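Local coordinates for organophosphorus hydrolase (Pseudomonas pseudoalcaligenes, PDB 4LE6), which probably hydrolyses organophosphate triesters as a metallo-hydrolase of the metallo-beta-lactamase superfamily, with two zinc ions bound in its active site, at residues S232-S237 with S241-G246. Numbering follows the deposited sequence.
Sequences SYLFKS and SLLVWG
Two groups grip the hydroxyl of Ser232: OG donates to Trp245 O at 2.9 Å and also hydrogen-bonds Ser223 OG. The first bond meets the carbonyl well off its axis (C=O...OG angle 111°) and tilted from its plane. Serine suits this buried spot, being small and able to pair with a main-chain oxygen at the open end of a beta hairpin. The hairpin, 232-237 running antiparallel to 241-246, forms inner strands of one sheet of the alpha-beta/beta-alpha sandwich characteristic of metallo-beta-lactamases. Tyr233 with Val244 and Phe235 with Leu242 are its hydrogen-bonded pairs; Phe235 N reaches Leu242 O at 2.8 Å, with an N-H...O angle of 174°.

Tyr233, Phe235, Leu242 and Val244 share the face turned to the sandwich interior, where Ile103 of the other sheet meets Tyr233, Phe235 and Val244, so apolar and aromatic side chains suit it. The one polar group among the four, the Tyr233 hydroxyl, is satisfied by Leu137 O. Leu234 and Leu243 lie on the opposite face: a chi1 of -176° swings the Leu243 branch across, so that CD1 lies 3.7 Å from Tyr233 O and 4.1 Å from Leu234 CB. Just past the hairpin Asp247 binds both zinc ions; the Trp245 side chain lies about 9 Å from a zinc ion. On the interior face, the beta-branched Val244 suits a strand and brings CG2 obliquely to the Phe235 ring, 3.9 Å from Phe235 CE1.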
loop_
_atom_site.group_PDB
_atom_site.type_symbol
_atom_site.label_atom_id
_atom_site.label_comp_id
_atom_site.label_asym_id
_atom_site.label_seq_id
_atom_site.Cartn_x
_atom_site.Cartn_y
_atom_site.Cartn_z
ATOM N N SER A 232 6.393 -19.658 12.260
ATOM C CA SER A 232 6.317 -18.205 12.220
ATOM C C SER A 232 7.389 -17.633 13.144
ATOM O O SER A 232 7.819 -18.313 14.065
ATOM C CB SER A 232 4.928 -17.733 12.665
ATOM O OG SER A 232 3.926 -18.324 11.861
ATOM N N TYR A 233 7.821 -16.394 12.908
ATOM C CA TYR A 233 8.873 -15.802 13.735
ATOM C C TYR A 233 8.422 -14.494 14.373
ATOM O O TYR A 233 7.929 -13.602 13.694
ATOM C CB TYR A 233 10.148 -15.599 12.910
ATOM C CG TYR A 233 10.718 -16.902 12.377
ATOM C CD1 TYR A 233 11.443 -17.762 13.195
ATOM C CD2 TYR A 233 10.506 -17.281 11.064
ATOM C CE1 TYR A 233 11.952 -18.955 12.711
ATOM C CE2 TYR A 233 11.009 -18.454 10.568
ATOM C CZ TYR A 233 11.732 -19.294 11.396
ATOM O OH TYR A 233 12.231 -20.471 10.881
ATOM N N LEU A 234 8.632 -14.383 15.681
ATOM C CA LEU A 234 8.225 -13.203 16.429
ATOM C C LEU A 234 9.441 -12.331 16.759
ATOM O O LEU A 234 10.452 -12.825 17.282
ATOM C CB LEU A 234 7.507 -13.633 17.707
ATOM C CG LEU A 234 6.960 -12.537 18.614
ATOM C CD1 LEU A 234 5.837 -11.778 17.927
ATOM C CD2 LEU A 234 6.488 -13.187 19.916
ATOM N N PHE A 235 9.317 -11.049 16.414
ATOM C CA PHE A 235 10.305 -10.012 16.690
ATOM C C PHE A 235 9.683 -9.022 17.667
ATOM O O PHE A 235 8.548 -8.571 17.459
ATOM C CB PHE A 235 10.704 -9.296 15.393
ATOM C CG PHE A 235 11.487 -10.154 14.459
ATOM C CD1 PHE A 235 10.859 -11.092 13.665
ATOM C CD2 PHE A 235 12.862 -10.058 14.409
ATOM C CE1 PHE A 235 11.604 -11.916 12.835
ATOM C CE2 PHE A 235 13.598 -10.865 13.588
ATOM C CZ PHE A 235 12.971 -11.804 12.807
ATOM N N LYS A 236 10.406 -8.715 18.738
ATOM C CA LYS A 236 9.948 -7.784 19.772
ATOM C C LYS A 236 11.019 -6.749 20.066
ATOM O O LYS A 236 12.176 -7.106 20.300
ATOM C CB LYS A 236 9.693 -8.521 21.080
ATOM C CG LYS A 236 8.594 -9.565 21.041
ATOM C CD LYS A 236 8.310 -10.045 22.475
ATOM C CE LYS A 236 8.107 -11.550 22.551
ATOM N NZ LYS A 236 8.123 -12.056 23.969
ATOM N N SER A 237 10.633 -5.480 20.078
ATOM C CA SER A 237 11.536 -4.404 20.457
ATOM C C SER A 237 10.694 -3.239 20.954
ATOM O O SER A 237 9.679 -2.917 20.338
ATOM C CB SER A 237 12.359 -3.973 19.236
ATOM O OG SER A 237 13.126 -2.814 19.527
ATOM N N SER A 241 5.650 -5.616 18.718
ATOM C CA SER A 241 5.843 -6.984 18.259
ATOM C C SER A 241 5.431 -7.114 16.819
ATOM O O SER A 241 4.431 -6.531 16.395
ATOM C CB SER A 241 5.007 -7.954 19.095
ATOM O OG SER A 241 5.396 -7.899 20.442
ATOM N N LEU A 242 6.207 -7.894 16.081
ATOM C CA LEU A 242 5.925 -8.206 14.699
ATOM C C LEU A 242 6.041 -9.701 14.505
ATOM O O LEU A 242 7.038 -10.317 14.890
ATOM C CB LEU A 242 6.901 -7.494 13.757
ATOM C CG LEU A 242 6.831 -7.907 12.277
ATOM C CD1 LEU A 242 5.464 -7.642 11.673
ATOM C CD2 LEU A 242 7.875 -7.147 11.493
ATOM N N LEU A 243 5.014 -10.286 13.907
ATOM C CA LEU A 243 5.031 -11.709 13.621
ATOM C C LEU A 243 5.177 -11.886 12.119
ATOM O O LEU A 243 4.292 -11.510 11.353
ATOM C CB LEU A 243 3.748 -12.374 14.107
ATOM C CG LEU A 243 3.726 -13.891 13.939
ATOM C CD1 LEU A 243 4.609 -14.569 14.984
ATOM C CD2 LEU A 243 2.291 -14.393 14.023
ATOM N N VAL A 244 6.316 -12.430 11.708
ATOM C CA VAL A 244 6.553 -12.735 10.308
ATOM C C VAL A 244 6.023 -14.135 10.139
ATOM O O VAL A 244 6.672 -15.105 10.561
ATOM C CB VAL A 244 8.027 -12.673 9.938
ATOM C CG1 VAL A 244 8.196 -12.902 8.429
ATOM C CG2 VAL A 244 8.592 -11.335 10.373
ATOM N N TRP A 245 4.836 -14.244 9.539
ATOM C CA TRP A 245 4.020 -15.428 9.831
ATOM C C TRP A 245 4.082 -16.522 8.785
ATOM O O TRP A 245 3.611 -17.625 9.021
ATOM C CB TRP A 245 2.569 -15.066 10.226
ATOM C CG TRP A 245 1.595 -14.685 9.146
ATOM C CD1 TRP A 245 1.787 -14.694 7.794
ATOM C CD2 TRP A 245 0.252 -14.222 9.358
ATOM N NE1 TRP A 245 0.635 -14.277 7.153
ATOM C CE2 TRP A 245 -0.313 -13.982 8.093
ATOM C CE3 TRP A 245 -0.527 -13.998 10.501
ATOM C CZ2 TRP A 245 -1.622 -13.526 7.935
ATOM C CZ3 TRP A 245 -1.828 -13.552 10.342
ATOM C CH2 TRP A 245 -2.360 -13.318 9.067
ATOM N N GLY A 246 4.687 -16.226 7.638
ATOM C CA GLY A 246 4.799 -17.196 6.579
ATOM C C GLY A 246 3.480 -17.327 5.828
ATOM O O GLY A 246 2.862 -16.333 5.441
#